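Local coordinates for protein tudor (Drosophila melanogaster, PDB 4Q5W) that probably acts with Aubergine and AGO3 in piRNA-mediated transposon repression and is required in oogenesis for primordial germ cell formation, at residues S15-Q20 against C110-S115; D134-V139 against L156-K161; V55-D60 against N86-D91; F21-S26 against V106-S111. One frame throughout, in Å; residues are numbered along the deposited sequence.

Contact 1. Residues S15-Q20 against C110-S115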
loop_
_atom_site.group_PDB
_atom_site.type_symbol
_atom_site.label_atom_id
_atom_site.label_comp_id
_atom_site.label_asym_id
_atom_site.label_seq_id
_atom_site.Cartn_x
_atom_site.Cartn_y
_atom_site.Cartn_z
ATOM N N SER A 15 6.535 2.203 9.622
ATOM C CA SER A 15 7.753 1.514 9.206
ATOM C C SER A 15 7.520 0.537 8.056
ATOM O O SER A 15 8.441 -0.178 7.649
ATOM C CB SER A 15 8.399 0.788 10.385
ATOM O OG SER A 15 8.894 1.731 11.320
ATOM N N ARG A 16 6.296 0.525 7.533
ATOM C CA ARG A 16 5.948 -0.369 6.436
ATOM C C ARG A 16 4.925 0.308 5.537
ATOM O O ARG A 16 3.714 0.182 5.733
ATOM C CB ARG A 16 5.428 -1.711 6.976
ATOM C CG ARG A 16 5.195 -2.770 5.901
ATOM C CD ARG A 16 4.892 -4.120 6.527
ATOM N NE ARG A 16 4.416 -5.093 5.551
ATOM C CZ ARG A 16 5.191 -5.987 4.949
ATOM N NH1 ARG A 16 4.674 -6.839 4.075
ATOM N NH2 ARG A 16 6.488 -6.022 5.213
ATOM N N ILE A 17 5.433 1.042 4.552
ATOM C CA ILE A 17 4.599 1.854 3.686
ATOM C C ILE A 17 4.814 1.409 2.247
ATOM O O ILE A 17 5.951 1.351 1.789
ATOM C CB ILE A 17 4.993 3.343 3.814
ATOM C CG1 ILE A 17 4.841 3.816 5.261
ATOM C CG2 ILE A 17 4.149 4.231 2.891
ATOM C CD1 ILE A 17 5.370 5.224 5.468
ATOM N N TYR A 18 3.724 1.083 1.554
ATOM C CA TYR A 18 3.767 0.710 0.138
ATOM C C TYR A 18 3.706 1.943 -0.756
ATOM O O TYR A 18 2.793 2.753 -0.618
ATOM C CB TYR A 18 2.578 -0.199 -0.198
ATOM C CG TYR A 18 2.693 -1.598 0.366
ATOM C CD1 TYR A 18 2.360 -1.864 1.689
ATOM C CD2 TYR A 18 3.112 -2.649 -0.432
ATOM C CE1 TYR A 18 2.457 -3.145 2.205
ATOM C CE2 TYR A 18 3.212 -3.939 0.075
ATOM C CZ TYR A 18 2.882 -4.178 1.394
ATOM O OH TYR A 18 2.983 -5.457 1.898
ATOM N N LEU A 19 4.673 2.087 -1.667
ATOM C CA LEU A 19 4.716 3.226 -2.581
ATOM C C LEU A 19 4.930 2.777 -4.007
ATOM O O LEU A 19 5.712 1.866 -4.260
ATOM C CB LEU A 19 5.897 4.164 -2.266
ATOM C CG LEU A 19 5.886 5.034 -1.021
ATOM C CD1 LEU A 19 6.178 4.164 0.143
ATOM C CD2 LEU A 19 6.913 6.139 -1.116
ATOM N N GLN A 20 4.287 3.463 -4.942
ATOM C CA GLN A 20 4.560 3.238 -6.353
ATOM C C GLN A 20 5.410 4.382 -6.875
ATOM O O GLN A 20 4.957 5.517 -6.925
ATOM C CB GLN A 20 3.254 3.154 -7.134
ATOM C CG GLN A 20 2.376 1.992 -6.687
ATOM C CD GLN A 20 1.058 1.970 -7.421
ATOM O OE1 GLN A 20 0.701 2.929 -8.110
ATOM N NE2 GLN A 20 0.335 0.862 -7.304
ATOM N N CYS A 110 8.741 0.736 1.905
ATOM C CA CYS A 110 9.746 1.554 2.573
ATOM C C CYS A 110 9.314 1.854 3.995
ATOM O O CYS A 110 8.174 1.591 4.372
ATOM C CB CYS A 110 9.949 2.863 1.822
ATOM S SG CYS A 110 10.532 2.618 0.143
ATOM N N SER A 111 10.226 2.423 4.774
ATOM C CA SER A 111 9.960 2.744 6.167
ATOM C C SER A 111 10.332 4.188 6.461
ATOM O O SER A 111 11.359 4.662 5.998
ATOM C CB SER A 111 10.790 1.826 7.065
ATOM O OG SER A 111 10.718 2.231 8.428
ATOM N N MET A 112 9.509 4.887 7.238
ATOM C CA MET A 112 9.939 6.172 7.765
ATOM C C MET A 112 10.941 5.902 8.874
ATOM O O MET A 112 11.096 4.763 9.329
ATOM C CB MET A 112 8.753 6.978 8.312
ATOM C CG MET A 112 7.598 7.095 7.336
ATOM S SD MET A 112 6.200 8.009 8.014
ATOM C CE MET A 112 6.953 9.614 7.981
ATOM N N GLU A 113 11.639 6.950 9.286
ATOM C CA GLU A 113 12.496 6.903 10.453
ATOM C C GLU A 113 11.660 6.491 11.674
ATOM O O GLU A 113 10.443 6.684 11.684
ATOM C CB GLU A 113 13.145 8.270 10.647
ATOM C CG GLU A 113 14.094 8.634 9.501
ATOM C CD GLU A 113 14.372 10.117 9.427
ATOM O OE1 GLU A 113 13.500 10.856 8.908
ATOM O OE2 GLU A 113 15.455 10.534 9.884
ATOM N N PRO A 114 12.302 5.867 12.678
ATOM C CA PRO A 114 11.590 5.403 13.872
ATOM C C PRO A 114 11.298 6.527 14.852
ATOM O O PRO A 114 12.052 7.498 14.929
ATOM C CB PRO A 114 12.587 4.428 14.509
ATOM C CG PRO A 114 13.901 4.932 14.103
ATOM C CD PRO A 114 13.710 5.436 12.691
ATOM N N SER A 115 10.212 6.394 15.601
ATOM C CA SER A 115 9.916 7.344 16.669
ATOM C C SER A 115 9.057 6.692 17.738
ATOM O O SER A 115 8.035 6.074 17.430
ATOM C CB SER A 115 9.195 8.575 16.120
ATOM O OG SER A 115 8.766 9.413 17.182
HETATM O O HOH W 1 8.415 4.671 11.721
#
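I17 and C110 face each other as an antiparallel hydrogen-bonded pair that joins strand 16-21 to strand 108-112. I17 N donates a hydrogen bond to C110 O at 2.8 Å, with the donor nearly on the line of the carbonyl bond, and C110 N returns a bond to I17 O at 2.9 Å. The packing is tightest beside this pair. The I17 side chain lies obliquely across M112, and its CD1 comes within 3.5 Å of M112 CG, closer than an ordinary carbon contact. A fully extended second torsion (chi2 173°) carries CD1 out to meet the methionine. L19 adds a slacker touch, its CD1 4.3 Å from C110 CB. I8 and L156 close in on I17 from the flanking strands 5-11 and 153-158, so these residues belong to the core of the five-stranded sheet of the SN-like, OB-type part of an extended Tudor domain, as in relatives of this family. The directions of the two short strand segments are 127° apart, well short of the 180° of a straight antiparallel pair. Pairing stops after C110, although S111 CB still comes within 3.1 Å of S15 O. S111 OG, anti to its own backbone N (chi1 171°), turns along its chain and donates to M112 O at 2.7 Å. The looser side lies nearer the solvent, where a water bridges S15 OG, at 3.0 Å, and E113 O. The R16 side chain leaves its backbone on the side away from strand 108-112 and is exposed.

Contact 2. Residues D134-V139 against L156-K161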
loop_
_atom_site.group_PDB
_atom_site.type_symbol
_atom_site.label_atom_id
_atom_site.label_comp_id
_atom_site.label_asym_id
_atom_site.label_seq_id
_atom_site.Cartn_x
_atom_site.Cartn_y
_atom_site.Cartn_z
ATOM N N ASP A 134 -4.098 12.095 2.774
ATOM C CA ASP A 134 -5.255 12.514 1.998
ATOM C C ASP A 134 -5.063 13.949 1.507
ATOM O O ASP A 134 -5.481 14.303 0.400
ATOM C CB ASP A 134 -6.542 12.382 2.816
ATOM C CG ASP A 134 -7.787 12.439 1.951
ATOM O OD1 ASP A 134 -8.053 11.457 1.223
ATOM O OD2 ASP A 134 -8.500 13.464 1.998
ATOM N N SER A 135 -4.392 14.763 2.319
ATOM C CA SER A 135 -4.170 16.164 1.968
ATOM C C SER A 135 -3.239 16.367 0.765
ATOM O O SER A 135 -3.189 17.464 0.197
ATOM C CB SER A 135 -3.685 16.981 3.180
ATOM O OG SER A 135 -2.292 16.845 3.393
ATOM N N CYS A 136 -2.503 15.326 0.376
ATOM C CA CYS A 136 -1.691 15.395 -0.842
ATOM C C CYS A 136 -2.050 14.286 -1.829
ATOM O O CYS A 136 -1.323 14.043 -2.798
ATOM C CB CYS A 136 -0.193 15.355 -0.514
ATOM S SG CYS A 136 0.392 13.890 0.360
ATOM N N LYS A 137 -3.188 13.640 -1.584
ATOM C CA LYS A 137 -3.618 12.444 -2.324
ATOM C C LYS A 137 -2.500 11.408 -2.445
ATOM O O LYS A 137 -2.355 10.763 -3.481
ATOM C CB LYS A 137 -4.165 12.786 -3.722
ATOM C CG LYS A 137 -5.020 14.052 -3.809
ATOM C CD LYS A 137 -6.161 14.064 -2.801
ATOM C CE LYS A 137 -7.257 13.069 -3.149
ATOM N NZ LYS A 137 -8.370 13.147 -2.158
ATOM N N GLY A 138 -1.709 11.269 -1.384
ATOM C CA GLY A 138 -0.661 10.269 -1.325
ATOM C C GLY A 138 0.597 10.555 -2.128
ATOM O O GLY A 138 1.508 9.725 -2.138
ATOM N N VAL A 139 0.665 11.704 -2.799
ATOM C CA VAL A 139 1.834 12.000 -3.641
ATOM C C VAL A 139 2.950 12.631 -2.816
ATOM O O VAL A 139 2.740 13.666 -2.187
ATOM C CB VAL A 139 1.487 12.921 -4.824
ATOM C CG1 VAL A 139 2.596 12.887 -5.869
ATOM C CG2 VAL A 139 0.170 12.497 -5.450
ATOM N N LEU A 156 9.918 11.427 3.724
ATOM C CA LEU A 156 8.824 11.744 2.813
ATOM C C LEU A 156 8.395 13.195 2.959
ATOM O O LEU A 156 8.255 13.698 4.073
ATOM C CB LEU A 156 7.624 10.837 3.094
ATOM C CG LEU A 156 7.903 9.330 3.086
ATOM C CD1 LEU A 156 6.683 8.577 3.587
ATOM C CD2 LEU A 156 8.285 8.867 1.694
ATOM N N THR A 157 8.192 13.867 1.833
ATOM C CA THR A 157 7.731 15.253 1.803
ATOM C C THR A 157 6.482 15.313 0.914
ATOM O O THR A 157 6.471 14.692 -0.143
ATOM C CB THR A 157 8.834 16.165 1.213
ATOM O OG1 THR A 157 10.067 15.954 1.917
ATOM C CG2 THR A 157 8.453 17.623 1.316
ATOM N N THR A 158 5.445 16.046 1.322
ATOM C CA THR A 158 4.260 16.132 0.466
ATOM C C THR A 158 4.655 16.777 -0.854
ATOM O O THR A 158 5.380 17.769 -0.880
ATOM C CB THR A 158 3.105 16.923 1.109
ATOM O OG1 THR A 158 3.523 18.274 1.360
ATOM C CG2 THR A 158 2.670 16.264 2.412
ATOM N N LYS A 159 4.219 16.175 -1.956
ATOM C CA LYS A 159 4.588 16.660 -3.282
ATOM C C LYS A 159 3.647 17.782 -3.693
ATOM O O LYS A 159 2.921 17.671 -4.676
ATOM C CB LYS A 159 4.560 15.519 -4.304
ATOM C CG LYS A 159 5.330 15.843 -5.587
ATOM C CD LYS A 159 6.802 16.036 -5.280
ATOM C CE LYS A 159 7.585 16.483 -6.510
ATOM N NZ LYS A 159 8.978 16.896 -6.142
ATOM N N ASP A 160 3.669 18.868 -2.925
ATOM C CA ASP A 160 2.804 20.010 -3.182
ATOM C C ASP A 160 3.459 21.274 -2.641
ATOM O O ASP A 160 4.603 21.232 -2.192
ATOM C CB ASP A 160 1.379 19.801 -2.631
ATOM C CG ASP A 160 1.350 19.417 -1.157
ATOM O OD1 ASP A 160 2.223 19.848 -0.381
ATOM O OD2 ASP A 160 0.422 18.680 -0.761
ATOM N N LYS A 161 2.741 22.389 -2.678
ATOM C CA LYS A 161 3.350 23.682 -2.362
ATOM C C LYS A 161 3.842 23.815 -0.919
ATOM O O LYS A 161 4.691 24.665 -0.619
ATOM C CB LYS A 161 2.400 24.833 -2.716
ATOM C CG LYS A 161 1.112 24.856 -1.918
ATOM C CD LYS A 161 0.352 26.157 -2.162
ATOM C CE LYS A 161 -0.909 26.219 -1.319
ATOM N NZ LYS A 161 -0.642 25.789 0.086
HETATM O O HOH W 2 -1.726 18.346 -2.416
#
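C136 meets T158 with its sulfur and D160 with its CB, while V139 lies obliquely across K159. The C136 sulfur sits between its backbone N and carbonyl carbon (chi1 60°), where SG meets T158 CG2 at 3.9 Å; from the same residue CB lies 3.4 Å from D160 OD2. V139 CG1 packs on K159 CB at 3.6 Å, near the root of a lysine whose far end leads away. The backbones meet here as well: K159 N donates to V139 O at 2.9 Å, from a position tilted 33° out of the carbonyl plane. T158 OG1 donates to D160 OD1 at 2.7 Å, approaching from above the carboxylate plane, and also accepts a bond from L164 N. D160 OD2 forms a salt bridge with R162 and accepts a hydrogen bond from a water that also donates to S135 O. An alanine at T158 would probably leave L164 N without this acceptor, set the D160 carboxylate freer to turn and open a gap against the C136 sulfur. The turn that presents C136 belongs to a Schellman motif, G138 N bonded to L133 O and K137 N to D134 O with K137 as C-prime residue, which ends helix 122-134.

Contact 3. Residues V55-D60 against N86-D91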
loop_
_atom_site.group_PDB
_atom_site.type_symbol
_atom_site.label_atom_id
_atom_site.label_comp_id
_atom_site.label_asym_id
_atom_site.label_seq_id
_atom_site.Cartn_x
_atom_site.Cartn_y
_atom_site.Cartn_z
ATOM N N VAL A 55 -8.147 -10.918 -8.375
ATOM C CA VAL A 55 -9.450 -10.804 -7.727
ATOM C C VAL A 55 -10.165 -9.529 -8.141
ATOM O O VAL A 55 -9.533 -8.587 -8.623
ATOM C CB VAL A 55 -9.333 -10.822 -6.187
ATOM C CG1 VAL A 55 -8.626 -12.088 -5.716
ATOM C CG2 VAL A 55 -8.594 -9.576 -5.690
ATOM N N GLN A 56 -11.484 -9.501 -7.960
ATOM C CA GLN A 56 -12.234 -8.253 -8.072
ATOM C C GLN A 56 -12.268 -7.586 -6.702
ATOM O O GLN A 56 -12.583 -8.233 -5.709
ATOM C CB GLN A 56 -13.662 -8.505 -8.568
ATOM C CG GLN A 56 -14.469 -7.231 -8.841
ATOM C CD GLN A 56 -15.765 -7.506 -9.585
ATOM O OE1 GLN A 56 -16.339 -8.588 -9.472
ATOM N NE2 GLN A 56 -16.224 -6.529 -10.361
ATOM N N PHE A 57 -11.919 -6.301 -6.653
ATOM C CA PHE A 57 -11.937 -5.528 -5.408
ATOM C C PHE A 57 -13.339 -4.964 -5.223
ATOM O O PHE A 57 -13.865 -4.303 -6.113
ATOM C CB PHE A 57 -10.908 -4.394 -5.508
ATOM C CG PHE A 57 -10.654 -3.644 -4.214
ATOM C CD1 PHE A 57 -10.891 -4.223 -2.981
ATOM C CD2 PHE A 57 -10.137 -2.352 -4.255
ATOM C CE1 PHE A 57 -10.636 -3.519 -1.803
ATOM C CE2 PHE A 57 -9.873 -1.640 -3.090
ATOM C CZ PHE A 57 -10.123 -2.220 -1.866
ATOM N N ALA A 58 -13.949 -5.230 -4.073
ATOM C CA ALA A 58 -15.340 -4.835 -3.850
ATOM C C ALA A 58 -15.512 -3.316 -3.886
ATOM O O ALA A 58 -16.541 -2.812 -4.346
ATOM C CB ALA A 58 -15.845 -5.384 -2.529
ATOM N N ASP A 59 -14.498 -2.602 -3.409
ATOM C CA ASP A 59 -14.587 -1.155 -3.249
ATOM C C ASP A 59 -14.795 -0.417 -4.571
ATOM O O ASP A 59 -15.547 0.561 -4.631
ATOM C CB ASP A 59 -13.345 -0.614 -2.547
ATOM C CG ASP A 59 -13.216 -1.105 -1.120
ATOM O OD1 ASP A 59 -13.825 -2.141 -0.786
ATOM O OD2 ASP A 59 -12.480 -0.459 -0.336
ATOM N N ASP A 60 -14.130 -0.874 -5.627
ATOM C CA ASP A 60 -14.248 -0.198 -6.920
ATOM C C ASP A 60 -14.697 -1.100 -8.066
ATOM O O ASP A 60 -14.823 -0.642 -9.197
ATOM C CB ASP A 60 -12.946 0.547 -7.283
ATOM C CG ASP A 60 -11.728 -0.371 -7.358
ATOM O OD1 ASP A 60 -11.894 -1.599 -7.522
ATOM O OD2 ASP A 60 -10.592 0.149 -7.270
ATOM N N ASN A 86 -2.650 -3.134 -0.009
ATOM C CA ASN A 86 -3.804 -3.340 0.855
ATOM C C ASN A 86 -4.332 -4.761 0.755
ATOM O O ASN A 86 -4.022 -5.479 -0.199
ATOM C CB ASN A 86 -4.921 -2.321 0.583
ATOM C CG ASN A 86 -5.414 -2.354 -0.847
ATOM O OD1 ASN A 86 -4.630 -2.225 -1.783
ATOM N ND2 ASN A 86 -6.721 -2.539 -1.023
ATOM N N THR A 87 -5.104 -5.169 1.756
ATOM C CA THR A 87 -5.661 -6.514 1.788
ATOM C C THR A 87 -7.182 -6.469 1.727
ATOM O O THR A 87 -7.804 -5.440 1.991
ATOM C CB THR A 87 -5.229 -7.293 3.047
ATOM O OG1 THR A 87 -5.862 -6.745 4.212
ATOM C CG2 THR A 87 -3.722 -7.268 3.216
ATOM N N THR A 88 -7.787 -7.601 1.393
ATOM C CA THR A 88 -9.233 -7.668 1.315
ATOM C C THR A 88 -9.656 -9.121 1.305
ATOM O O THR A 88 -8.821 -10.017 1.137
ATOM C CB THR A 88 -9.768 -6.936 0.061
ATOM O OG1 THR A 88 -11.196 -6.862 0.116
ATOM C CG2 THR A 88 -9.348 -7.647 -1.203
ATOM N N VAL A 89 -10.949 -9.353 1.490
ATOM C CA VAL A 89 -11.480 -10.709 1.545
ATOM C C VAL A 89 -12.439 -10.925 0.395
ATOM O O VAL A 89 -13.381 -10.148 0.203
ATOM C CB VAL A 89 -12.205 -10.981 2.870
ATOM C CG1 VAL A 89 -12.974 -12.289 2.802
ATOM C CG2 VAL A 89 -11.207 -10.998 4.016
ATOM N N VAL A 90 -12.189 -11.980 -0.377
ATOM C CA VAL A 90 -12.983 -12.276 -1.557
ATOM C C VAL A 90 -13.501 -13.710 -1.489
ATOM O O VAL A 90 -13.018 -14.523 -0.691
ATOM C CB VAL A 90 -12.152 -12.101 -2.839
ATOM C CG1 VAL A 90 -11.541 -10.700 -2.893
ATOM C CG2 VAL A 90 -11.058 -13.146 -2.894
ATOM N N ASP A 91 -14.490 -14.021 -2.316
ATOM C CA ASP A 91 -15.011 -15.378 -2.360
ATOM C C ASP A 91 -14.861 -15.998 -3.743
ATOM O O ASP A 91 -15.361 -17.092 -3.994
ATOM C CB ASP A 91 -16.469 -15.437 -1.883
ATOM C CG ASP A 91 -17.419 -14.676 -2.784
ATOM O OD1 ASP A 91 -16.947 -13.984 -3.709
ATOM O OD2 ASP A 91 -18.648 -14.771 -2.562
HETATM O O HOH W 3 -13.241 -6.931 -1.994
#
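F57 and N86 meet at one end of the Tudor core, between the loop that follows strand 52-56 and the residue just before strand 87-90; these are the outermost strands of the antiparallel sheet. In related Tudor domains the equivalent aromatic and asparagine help wall the methylarginine pocket, so a similar role here is plausible. The two side chains reach toward each other tip to tip, N86 ND2 standing 3.5 Å from F57 CZ, with the amide and ring planes 60° apart. The hydroxyl of T88 comes to the ring edge, OG1 3.9 Å from CE1 of F57, and D59 CB covers one ring face toward its rim. A water links A58 N, at 2.8 Å, with T88 OG1. Further along, V55 and V90 cross at about a right angle, V55 CG1 3.9 Å from V90 CG2. An alanine in place of F57 would probably open a gap between N86 and T88 and leave the N86 amide without its aromatic neighbour. With no direct hydrogen bond found between the segments, the ends of the two outer strands are held together here by van der Waals packing and one bridging water.

Contact 4. Residues F21-S26 against V106-S111; sequences FSEKDS and VAEICS. With EPE (4-(2-hydroxyethyl)-1-piperazine ethanesulfonic acid), chain C.
A pocket holding a HEPES molecule, probably from the crystallisation liquor, is lined here by F21, E23 and E108. The piperazine lies over the F21 ring, its C6 atom 3.3 Å above the ring plane and over its centre. The E108 side chain crosses that of F21 at about a right angle, its carboxylate plane 38° from the ring, and grips the ligand with one oxygen: E108 OE2 accepts from HEPES O8 at 2.9 Å and from N4 at 3.1 Å. At the other end, E23 N donates to sulfonate oxygen O1S at 2.9 Å, so the ligand spans both segments. K24, extended beyond CG, slides past V106 in the opposite direction, K24 CD 4.0 Å from V106 CG1. K24 NZ donates to V106 O at 3.2 Å and makes a long salt bridge with E108 OE1 at 3.8 Å. That lysine charge would probably ease the nearness of the E23 and E108 carboxylates. A water in the plane of the F21 ring, at its edge, accepts from F21 N at 2.8 Å and donates to V106 O. Residues 22-24 form a 3-10 turn leading from strand 16-21 into helix 25-37, whose M28 and I31 pack against V106, while F21 rests on A6 of strand 5-11 and E108 pairs through its backbone with L19.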
loop_
_atom_site.group_PDB
_atom_site.type_symbol
_atom_site.label_atom_id
_atom_site.label_comp_id
_atom_site.label_asym_id
_atom_site.label_seq_id
_atom_site.Cartn_x
_atom_site.Cartn_y
_atom_site.Cartn_z
ATOM N N PHE A 21 6.652 4.086 -7.249
ATOM C CA PHE A 21 7.551 5.124 -7.748
ATOM C C PHE A 21 7.174 5.514 -9.168
ATOM O O PHE A 21 6.698 4.676 -9.937
ATOM C CB PHE A 21 9.002 4.675 -7.638
ATOM C CG PHE A 21 9.514 4.715 -6.232
ATOM C CD1 PHE A 21 9.397 3.614 -5.410
ATOM C CD2 PHE A 21 10.078 5.875 -5.722
ATOM C CE1 PHE A 21 9.843 3.655 -4.098
ATOM C CE2 PHE A 21 10.534 5.922 -4.409
ATOM C CZ PHE A 21 10.417 4.811 -3.603
ATOM N N SER A 22 7.369 6.789 -9.503
ATOM C CA SER A 22 6.816 7.347 -10.745
ATOM C C SER A 22 7.286 6.647 -12.012
ATOM O O SER A 22 6.566 6.638 -13.011
ATOM C CB SER A 22 7.055 8.868 -10.840
ATOM O OG SER A 22 8.421 9.188 -11.059
ATOM N N GLU A 23 8.481 6.054 -11.969
ATOM C CA GLU A 23 9.015 5.308 -13.115
ATOM C C GLU A 23 8.053 4.214 -13.585
ATOM O O GLU A 23 8.080 3.822 -14.753
ATOM C CB GLU A 23 10.369 4.668 -12.776
ATOM C CG GLU A 23 10.247 3.529 -11.766
ATOM C CD GLU A 23 11.520 2.705 -11.576
ATOM O OE1 GLU A 23 12.575 3.056 -12.156
ATOM O OE2 GLU A 23 11.449 1.697 -10.828
ATOM N N LYS A 24 7.209 3.729 -12.675
ATOM C CA LYS A 24 6.297 2.620 -12.972
ATOM C C LYS A 24 4.838 3.020 -13.224
ATOM O O LYS A 24 3.963 2.150 -13.317
ATOM C CB LYS A 24 6.330 1.600 -11.831
ATOM C CG LYS A 24 7.584 0.742 -11.790
ATOM C CD LYS A 24 7.447 -0.299 -10.691
ATOM C CE LYS A 24 8.629 -1.248 -10.630
ATOM N NZ LYS A 24 8.473 -2.144 -9.434
ATOM N N ASP A 25 4.556 4.316 -13.327
ATOM C CA ASP A 25 3.164 4.741 -13.513
ATOM C C ASP A 25 2.511 4.166 -14.774
ATOM O O ASP A 25 1.358 3.729 -14.737
ATOM C CB ASP A 25 3.049 6.264 -13.543
ATOM C CG ASP A 25 3.290 6.891 -12.196
ATOM O OD1 ASP A 25 3.235 6.170 -11.174
ATOM O OD2 ASP A 25 3.519 8.118 -12.165
ATOM N N SER A 26 3.241 4.165 -15.884
ATOM C CA SER A 26 2.700 3.654 -17.140
ATOM C C SER A 26 2.534 2.151 -17.071
ATOM O O SER A 26 1.583 1.612 -17.627
ATOM C CB SER A 26 3.586 4.012 -18.338
ATOM O OG SER A 26 3.533 5.400 -18.614
ATOM N N VAL A 106 4.303 -3.818 -8.408
ATOM C CA VAL A 106 4.619 -2.429 -8.721
ATOM C C VAL A 106 5.061 -1.690 -7.458
ATOM O O VAL A 106 6.164 -1.127 -7.413
ATOM C CB VAL A 106 3.414 -1.751 -9.366
ATOM C CG1 VAL A 106 3.639 -0.246 -9.500
ATOM C CG2 VAL A 106 3.147 -2.380 -10.730
ATOM N N ALA A 107 4.223 -1.734 -6.424
ATOM C CA ALA A 107 4.547 -1.101 -5.139
ATOM C C ALA A 107 5.795 -1.677 -4.479
ATOM O O ALA A 107 6.013 -2.895 -4.478
ATOM C CB ALA A 107 3.370 -1.207 -4.178
ATOM N N GLU A 108 6.611 -0.791 -3.910
ATOM C CA GLU A 108 7.765 -1.199 -3.125
ATOM C C GLU A 108 7.515 -0.777 -1.687
ATOM O O GLU A 108 6.801 0.190 -1.440
ATOM C CB GLU A 108 9.037 -0.545 -3.656
ATOM C CG GLU A 108 9.349 -0.932 -5.084
ATOM C CD GLU A 108 10.467 -0.110 -5.697
ATOM O OE1 GLU A 108 10.551 -0.082 -6.941
ATOM O OE2 GLU A 108 11.258 0.506 -4.945
ATOM N N ILE A 109 8.090 -1.504 -0.739
ATOM C CA ILE A 109 7.906 -1.175 0.667
ATOM C C ILE A 109 9.070 -0.351 1.215
ATOM O O ILE A 109 10.242 -0.681 1.005
ATOM C CB ILE A 109 7.776 -2.440 1.520
ATOM C CG1 ILE A 109 6.619 -3.306 1.023
ATOM C CG2 ILE A 109 7.587 -2.078 2.986
ATOM C CD1 ILE A 109 6.537 -4.660 1.711
ATOM N N CYS A 110 8.741 0.736 1.905
ATOM C CA CYS A 110 9.746 1.554 2.573
ATOM C C CYS A 110 9.314 1.854 3.995
ATOM O O CYS A 110 8.174 1.591 4.372
ATOM C CB CYS A 110 9.949 2.863 1.822
ATOM S SG CYS A 110 10.532 2.618 0.143
ATOM N N SER A 111 10.226 2.423 4.774
ATOM C CA SER A 111 9.960 2.744 6.167
ATOM C C SER A 111 10.332 4.188 6.461
ATOM O O SER A 111 11.359 4.662 5.998
ATOM C CB SER A 111 10.790 1.826 7.065
ATOM O OG SER A 111 10.718 2.231 8.428
HETATM N N1 EPE C . 13.581 3.972 -7.193
HETATM C C2 EPE C . 13.357 2.714 -7.924
HETATM C C3 EPE C . 14.142 1.590 -7.238
HETATM N N4 EPE C . 14.062 1.625 -5.785
HETATM C C5 EPE C . 14.022 2.918 -5.135
HETATM C C6 EPE C . 13.037 3.826 -5.846
HETATM C C7 EPE C . 14.484 0.468 -5.007
HETATM C C8 EPE C . 14.558 0.735 -3.501
HETATM O O8 EPE C . 13.261 0.829 -2.938
HETATM C C9 EPE C . 13.035 5.183 -7.829
HETATM C C10 EPE C . 12.947 5.015 -9.333
HETATM S S EPE C . 12.240 6.481 -10.116
HETATM O O1S EPE C . 10.780 6.284 -10.159
HETATM O O2S EPE C . 12.574 7.693 -9.387
HETATM O O3S EPE C . 12.765 6.610 -11.469
HETATM O O HOH W 4 7.352 1.384 -7.426
#

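From the N terminus, the chain runs through strand 16-21 and turns at 22-24 into helix 25-37, which leads to the Tudor core. Contact 3 closes a short loop there, joining the outermost strands of the four-stranded sheet. The chain then brings residues 106-115 back beside its beginning: contacts 1 and 4 close two long loops on this one stretch, share C110 and S111, and both enclose contact 3. Contact 4 ties the start of the linking helix to strand 108-112, contact 1 that strand to 16-21. Contact 2 follows in series, closing a short loop through strand 139-144, tying the end of helix 122-134 to strand 153-158 and touching contact 1 where L156 meets I17, L19 and M112.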